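Trans-isoprenyl diphosphate synthase (Caulobacter crescentus, PDB 3OYR) probably makes octaprenyl diphosphate, the precursor of quinone side chains, by adding five isopentenyl diphosphate units to farnesyl diphosphate in a metal-dependent reaction. Local coordinates at residues Glu58-Ala63 with Gln112-Lys117; Leu235-Ala240 with Asp250-Gly255. All blocks are in the same frame, centred on the assembly; numbering follows the deposited sequence.

Contact 1: Glu58-Ala63 with Gln112-Lys117; sequences EHLIAA and QLRRGK. With DMA (dimethylallyl diphosphate), chain D; DMA (dimethylallyl diphosphate), chain G.
R115 joins helix 52-61 to a bound dimethylallyl diphosphate through one flat guanidinium. R115 NH2 donates to L60 O (2.9 Å), while NE and NH1 grip O2B and O1B of the chain D ligand. The residue sits in a type I' turn, R114 to K117, that closes the small beta hairpin of this mostly helical isoprenoid synthase fold. The R115 NE bond to O2B is nearly straight (177°). L60 O lies in the guanidinium plane, yet NH2 stands well above the plane of that carbonyl. Three bonds therefore fix the rotation of the group.

R114 turns to the other ligand, chain G. R114 NH1 bonds O1B of that ligand at 2.7 Å and NH2 bonds O3B; NH2 also forms a salt bridge with D106. L60 CD1 packs on R114 CG at 3.4 Å.

The extended K117 chain runs antiparallel to the H59 side chain. H59 NE2 is held by V118 O. K117 CD makes a CH-pi contact over one face of the H59 ring, 3.9 Å from its centroid. K117 NZ meets H59 O in the carbonyl plane, on a lone pair, at 3.0 Å.

Contact 2: Leu235-Ala240 with Asp250-Gly255; sequences LDYGGA and DDFREG
D236 and D251 bring two carboxylates together, with OD2 of each 3.2 Å apart. Their planes are stacked, 29° from parallel. D236 belongs to the second calcium site of this enzyme; here a calcium ion lies about 4 Å from its side chain, and the model does not bond it to D236. The tight part of the contact is the D236 carboxylate against the first turn of helix 250-254. D251 N donates to D236 OD2 at 2.9 Å, on the syn side. D236 OD2 also accepts a hydrogen bond from a water at 2.6 Å, and that water accepts from F252 N (2.8 Å). The N-H groups of D251 and F252, the latter through the water, may offset part of the repulsion between the acids. The buried apolar pair is also close. Y237 OH, at the edge of the F252 ring, comes 3.6 Å from F252 CB, and the side chains cross at about a right angle.

The looser side lies by D236 OD1, where a second water is near both OD1 and D251 OD1. Among the partly exposed residues, R253 NH1 makes a salt bridge with D250 OD1, while D250 OD2 bonds S111.

G255 ends the short helix in a Schellman motif. F252, from within the helix, packs on helices 273-281 and 287-299, and Y237 touches helices 259-267 and 287-299.

Overall arrangement
Contact 1 closes before contact 2 opens along the chain, and both lie in the polyprenyl synthetase domain. Their centres are about 18 Å apart. The nearest atoms are about 5 Å apart and do not touch. Contact 1 joins helix 52-61 to the two-stranded hairpin that follows helix 87-109. Contact 2 joins the end of helix 211-238 to helix 250-254. The two meet functionally at the metal and diphosphate site. Helix 87-109 brings D105 and D109 of the first calcium site, and helix 211-238 brings D232 and D236 of the second. Contact 1 supplies arginines to the diphosphates, and contact 2 contributes D236 of the second calcium site, with D251 beside it.

Contact 1: Glu58-Ala63 with Gln112-Lys117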
loop_
_atom_site.group_PDB
_atom_site.type_symbol
_atom_site.label_atom_id
_atom_site.label_comp_id
_atom_site.label_asym_id
_atom_site.label_seq_id
_atom_site.Cartn_x
_atom_site.Cartn_y
_atom_site.Cartn_z
ATOM N N GLU B 58 1.028 15.954 3.648
ATOM C CA GLU B 58 0.472 17.031 4.470
ATOM C C GLU B 58 -0.706 17.726 3.800
ATOM O O GLU B 58 -1.603 18.200 4.484
ATOM C CB GLU B 58 1.530 18.074 4.868
ATOM C CG GLU B 58 1.179 18.834 6.159
ATOM C CD GLU B 58 1.678 20.273 6.177
ATOM O OE1 GLU B 58 2.906 20.487 6.086
ATOM O OE2 GLU B 58 0.837 21.194 6.303
ATOM N N HIS B 59 -0.721 17.771 2.470
ATOM C CA HIS B 59 -1.866 18.338 1.763
ATOM C C HIS B 59 -3.145 17.594 2.198
ATOM O O HIS B 59 -4.153 18.230 2.497
ATOM C CB HIS B 59 -1.656 18.271 0.254
ATOM C CG HIS B 59 -2.857 18.667 -0.557
ATOM N ND1 HIS B 59 -3.079 19.962 -0.977
ATOM C CD2 HIS B 59 -3.884 17.932 -1.052
ATOM C CE1 HIS B 59 -4.196 20.013 -1.681
ATOM N NE2 HIS B 59 -4.709 18.796 -1.736
ATOM N N LEU B 60 -3.071 16.261 2.292
ATOM C CA LEU B 60 -4.207 15.449 2.737
ATOM C C LEU B 60 -4.422 15.413 4.262
ATOM O O LEU B 60 -5.546 15.638 4.735
ATOM C CB LEU B 60 -4.122 14.027 2.165
ATOM C CG LEU B 60 -5.311 13.090 2.451
ATOM C CD1 LEU B 60 -6.646 13.752 2.135
ATOM C CD2 LEU B 60 -5.194 11.816 1.651
ATOM N N ILE B 61 -3.358 15.127 5.009
ATOM C CA ILE B 61 -3.434 14.963 6.444
ATOM C C ILE B 61 -3.820 16.265 7.164
ATOM O O ILE B 61 -4.758 16.274 7.970
ATOM C CB ILE B 61 -2.128 14.349 7.016
ATOM C CG1 ILE B 61 -1.893 12.931 6.461
ATOM C CG2 ILE B 61 -2.161 14.337 8.544
ATOM C CD1 ILE B 61 -0.401 12.435 6.578
ATOM N N ALA B 62 -3.129 17.364 6.852
ATOM C CA ALA B 62 -3.450 18.670 7.452
ATOM C C ALA B 62 -4.793 19.265 6.990
ATOM O O ALA B 62 -5.322 20.158 7.657
ATOM C CB ALA B 62 -2.289 19.688 7.258
ATOM N N ALA B 63 -5.351 18.749 5.888
ATOM C CA ALA B 63 -6.630 19.234 5.342
ATOM C C ALA B 63 -7.830 19.041 6.276
ATOM O O ALA B 63 -8.844 19.733 6.154
ATOM C CB ALA B 63 -6.925 18.578 4.001
ATOM N N GLN B 112 -12.710 14.344 -7.238
ATOM C CA GLN B 112 -12.008 15.620 -7.420
ATOM C C GLN B 112 -11.793 16.402 -6.120
ATOM O O GLN B 112 -10.944 17.291 -6.062
ATOM C CB GLN B 112 -12.710 16.473 -8.482
ATOM C CG GLN B 112 -12.759 15.795 -9.862
ATOM C CD GLN B 112 -13.705 16.478 -10.842
ATOM O OE1 GLN B 112 -14.386 15.813 -11.623
ATOM N NE2 GLN B 112 -13.750 17.808 -10.805
ATOM N N LEU B 113 -12.524 16.030 -5.072
ATOM C CA LEU B 113 -12.475 16.730 -3.811
ATOM C C LEU B 113 -12.332 15.751 -2.631
ATOM O O LEU B 113 -12.984 14.714 -2.593
ATOM C CB LEU B 113 -13.756 17.549 -3.635
ATOM C CG LEU B 113 -13.717 18.702 -2.634
ATOM C CD1 LEU B 113 -12.874 19.872 -3.170
ATOM C CD2 LEU B 113 -15.130 19.171 -2.314
ATOM N N ARG B 114 -11.491 16.116 -1.670
ATOM C CA ARG B 114 -11.265 15.320 -0.475
ATOM C C ARG B 114 -10.893 16.246 0.660
ATOM O O ARG B 114 -9.919 17.011 0.550
ATOM C CB ARG B 114 -10.155 14.276 -0.702
ATOM C CG ARG B 114 -9.700 13.583 0.599
ATOM C CD ARG B 114 -10.747 12.631 1.153
ATOM N NE ARG B 114 -10.952 11.515 0.240
ATOM C CZ ARG B 114 -11.904 10.591 0.358
ATOM N NH1 ARG B 114 -12.762 10.616 1.378
ATOM N NH2 ARG B 114 -11.975 9.624 -0.551
ATOM N N ARG B 115 -11.681 16.180 1.736
ATOM C CA ARG B 115 -11.487 17.001 2.934
ATOM C C ARG B 115 -11.458 18.509 2.614
ATOM O O ARG B 115 -10.723 19.282 3.246
ATOM C CB ARG B 115 -10.233 16.567 3.721
ATOM C CG ARG B 115 -10.309 15.168 4.334
ATOM C CD ARG B 115 -8.975 14.784 5.005
ATOM N NE ARG B 115 -9.051 13.492 5.713
ATOM C CZ ARG B 115 -8.004 12.809 6.176
ATOM N NH1 ARG B 115 -8.203 11.649 6.808
ATOM N NH2 ARG B 115 -6.755 13.267 6.006
ATOM N N GLY B 116 -12.250 18.917 1.623
ATOM C CA GLY B 116 -12.395 20.333 1.285
ATOM C C GLY B 116 -11.352 20.866 0.315
ATOM O O GLY B 116 -11.488 21.988 -0.172
ATOM N N LYS B 117 -10.310 20.074 0.051
ATOM C CA LYS B 117 -9.241 20.453 -0.875
ATOM C C LYS B 117 -9.355 19.608 -2.140
ATOM O O LYS B 117 -10.001 18.552 -2.139
ATOM C CB LYS B 117 -7.850 20.254 -0.244
ATOM C CG LYS B 117 -7.465 21.243 0.870
ATOM C CD LYS B 117 -5.986 21.061 1.238
ATOM C CE LYS B 117 -5.606 21.720 2.566
ATOM N NZ LYS B 117 -4.338 21.141 3.146
HETATM C C1 DMA D . -13.577 8.267 4.380
HETATM O O1 DMA D . -13.386 8.192 5.799
HETATM C C2 DMA D . -13.476 6.799 4.157
HETATM C C3 DMA D . -14.552 6.009 4.118
HETATM C C4 DMA D . -15.961 6.540 4.160
HETATM C C5 DMA D . -14.300 4.539 3.992
HETATM P PA DMA D . -13.802 9.300 6.882
HETATM O O1A DMA D . -13.486 8.828 8.287
HETATM O O2A DMA D . -15.229 9.697 6.625
HETATM O O3A DMA D . -12.782 10.454 6.376
HETATM P PB DMA D . -11.911 11.519 7.241
HETATM O O1B DMA D . -10.690 10.764 7.729
HETATM O O2B DMA D . -11.613 12.467 6.099
HETATM O O3B DMA D . -12.760 12.074 8.353
HETATM C C1 DMA G . -14.328 3.463 0.467
HETATM O O1 DMA G . -15.527 4.211 0.634
HETATM C C2 DMA G . -13.085 4.289 0.580
HETATM C C3 DMA G . -11.997 3.868 1.235
HETATM C C4 DMA G . -11.896 2.541 1.919
HETATM C C5 DMA G . -10.823 4.790 1.271
HETATM P PA DMA G . -16.036 5.424 -0.327
HETATM O O1A DMA G . -17.517 5.459 -0.099
HETATM O O2A DMA G . -15.480 5.341 -1.723
HETATM O O3A DMA G . -15.355 6.653 0.473
HETATM P PB DMA G . -15.344 8.206 0.024
HETATM O O1B DMA G . -14.712 8.774 1.267
HETATM O O2B DMA G . -16.790 8.574 -0.215
HETATM O O3B DMA G . -14.529 8.307 -1.246
#

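Contact 2: Leu235-Ala240 with Asp250-Gly255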
loop_
_atom_site.group_PDB
_atom_site.type_symbol
_atom_site.label_atom_id
_atom_site.label_comp_id
_atom_site.label_asym_id
_atom_site.label_seq_id
_atom_site.Cartn_x
_atom_site.Cartn_y
_atom_site.Cartn_z
ATOM N N LEU B 235 -25.177 9.615 2.933
ATOM C CA LEU B 235 -24.641 10.980 2.793
ATOM C C LEU B 235 -24.203 11.327 1.367
ATOM O O LEU B 235 -24.223 12.489 0.973
ATOM C CB LEU B 235 -23.492 11.238 3.789
ATOM C CG LEU B 235 -23.919 11.577 5.214
ATOM C CD1 LEU B 235 -22.716 11.655 6.133
ATOM C CD2 LEU B 235 -24.720 12.888 5.259
ATOM N N ASP B 236 -23.828 10.324 0.583
ATOM C CA ASP B 236 -23.424 10.570 -0.790
ATOM C C ASP B 236 -24.571 11.140 -1.638
ATOM O O ASP B 236 -24.347 11.930 -2.553
ATOM C CB ASP B 236 -22.879 9.309 -1.440
ATOM C CG ASP B 236 -21.821 9.617 -2.503
ATOM O OD1 ASP B 236 -20.740 10.133 -2.144
ATOM O OD2 ASP B 236 -22.073 9.347 -3.693
ATOM N N TYR B 237 -25.792 10.733 -1.324
ATOM C CA TYR B 237 -26.962 11.277 -1.995
ATOM C C TYR B 237 -27.525 12.485 -1.253
ATOM O O TYR B 237 -27.786 13.512 -1.866
ATOM C CB TYR B 237 -28.020 10.183 -2.204
ATOM C CG TYR B 237 -27.610 9.190 -3.270
ATOM C CD1 TYR B 237 -27.839 9.464 -4.619
ATOM C CD2 TYR B 237 -26.954 7.999 -2.940
ATOM C CE1 TYR B 237 -27.453 8.580 -5.610
ATOM C CE2 TYR B 237 -26.572 7.098 -3.930
ATOM C CZ TYR B 237 -26.833 7.408 -5.269
ATOM O OH TYR B 237 -26.473 6.557 -6.276
ATOM N N GLY B 238 -27.658 12.371 0.065
ATOM C CA GLY B 238 -28.342 13.374 0.875
ATOM C C GLY B 238 -27.529 14.499 1.495
ATOM O O GLY B 238 -28.103 15.437 2.052
ATOM N N GLY B 239 -26.202 14.422 1.419
ATOM C CA GLY B 239 -25.344 15.441 2.044
ATOM C C GLY B 239 -24.984 16.607 1.138
ATOM O O GLY B 239 -25.188 16.552 -0.072
ATOM N N ALA B 240 -24.442 17.667 1.728
ATOM C CA ALA B 240 -23.940 18.801 0.944
ATOM C C ALA B 240 -22.430 18.738 0.847
ATOM O O ALA B 240 -21.744 18.476 1.843
ATOM C CB ALA B 240 -24.362 20.119 1.556
ATOM N N ASP B 250 -20.662 11.363 -6.097
ATOM C CA ASP B 250 -19.538 10.576 -6.634
ATOM C C ASP B 250 -19.935 9.141 -7.001
ATOM O O ASP B 250 -19.601 8.705 -8.088
ATOM C CB ASP B 250 -18.321 10.577 -5.694
ATOM C CG ASP B 250 -17.400 11.786 -5.909
ATOM O OD1 ASP B 250 -17.658 12.585 -6.840
ATOM O OD2 ASP B 250 -16.414 11.929 -5.141
ATOM N N ASP B 251 -20.663 8.439 -6.119
ATOM C CA ASP B 251 -21.104 7.055 -6.384
ATOM C C ASP B 251 -21.968 7.010 -7.639
ATOM O O ASP B 251 -21.698 6.221 -8.548
ATOM C CB ASP B 251 -21.887 6.435 -5.208
ATOM C CG ASP B 251 -21.059 6.314 -3.909
ATOM O OD1 ASP B 251 -19.805 6.234 -3.950
ATOM O OD2 ASP B 251 -21.690 6.297 -2.829
ATOM N N PHE B 252 -22.984 7.876 -7.687
ATOM C CA PHE B 252 -23.880 7.948 -8.831
ATOM C C PHE B 252 -23.138 8.248 -10.133
ATOM O O PHE B 252 -23.310 7.533 -11.121
ATOM C CB PHE B 252 -25.031 8.947 -8.613
ATOM C CG PHE B 252 -26.018 8.971 -9.754
ATOM C CD1 PHE B 252 -26.939 7.933 -9.912
ATOM C CD2 PHE B 252 -25.997 9.999 -10.695
ATOM C CE1 PHE B 252 -27.834 7.919 -10.983
ATOM C CE2 PHE B 252 -26.892 10.001 -11.769
ATOM C CZ PHE B 252 -27.819 8.962 -11.911
ATOM N N ARG B 253 -22.301 9.282 -10.128
ATOM C CA ARG B 253 -21.508 9.622 -11.306
ATOM C C ARG B 253 -20.426 8.585 -11.700
ATOM O O ARG B 253 -20.035 8.529 -12.865
ATOM C CB ARG B 253 -20.936 11.044 -11.187
ATOM C CG ARG B 253 -21.947 12.130 -11.572
ATOM C CD ARG B 253 -21.401 13.549 -11.432
ATOM N NE ARG B 253 -21.702 14.129 -10.123
ATOM C CZ ARG B 253 -20.865 14.137 -9.087
ATOM N NH1 ARG B 253 -19.655 13.603 -9.191
ATOM N NH2 ARG B 253 -21.237 14.686 -7.941
ATOM N N GLU B 254 -19.973 7.758 -10.751
ATOM C CA GLU B 254 -19.064 6.624 -11.044
ATOM C C GLU B 254 -19.819 5.406 -11.578
ATOM O O GLU B 254 -19.210 4.459 -12.073
ATOM C CB GLU B 254 -18.279 6.186 -9.791
ATOM C CG GLU B 254 -17.088 7.063 -9.409
ATOM C CD GLU B 254 -16.854 7.155 -7.887
ATOM O OE1 GLU B 254 -16.474 8.253 -7.417
ATOM O OE2 GLU B 254 -17.046 6.150 -7.157
ATOM N N GLY B 255 -21.141 5.418 -11.446
ATOM C CA GLY B 255 -21.967 4.266 -11.813
ATOM C C GLY B 255 -21.853 3.169 -10.775
ATOM O O GLY B 255 -21.995 1.981 -11.079
HETATM O O HOH W 1 -18.598 8.159 -2.383
HETATM O O HOH W 2 -24.071 9.162 -5.391
#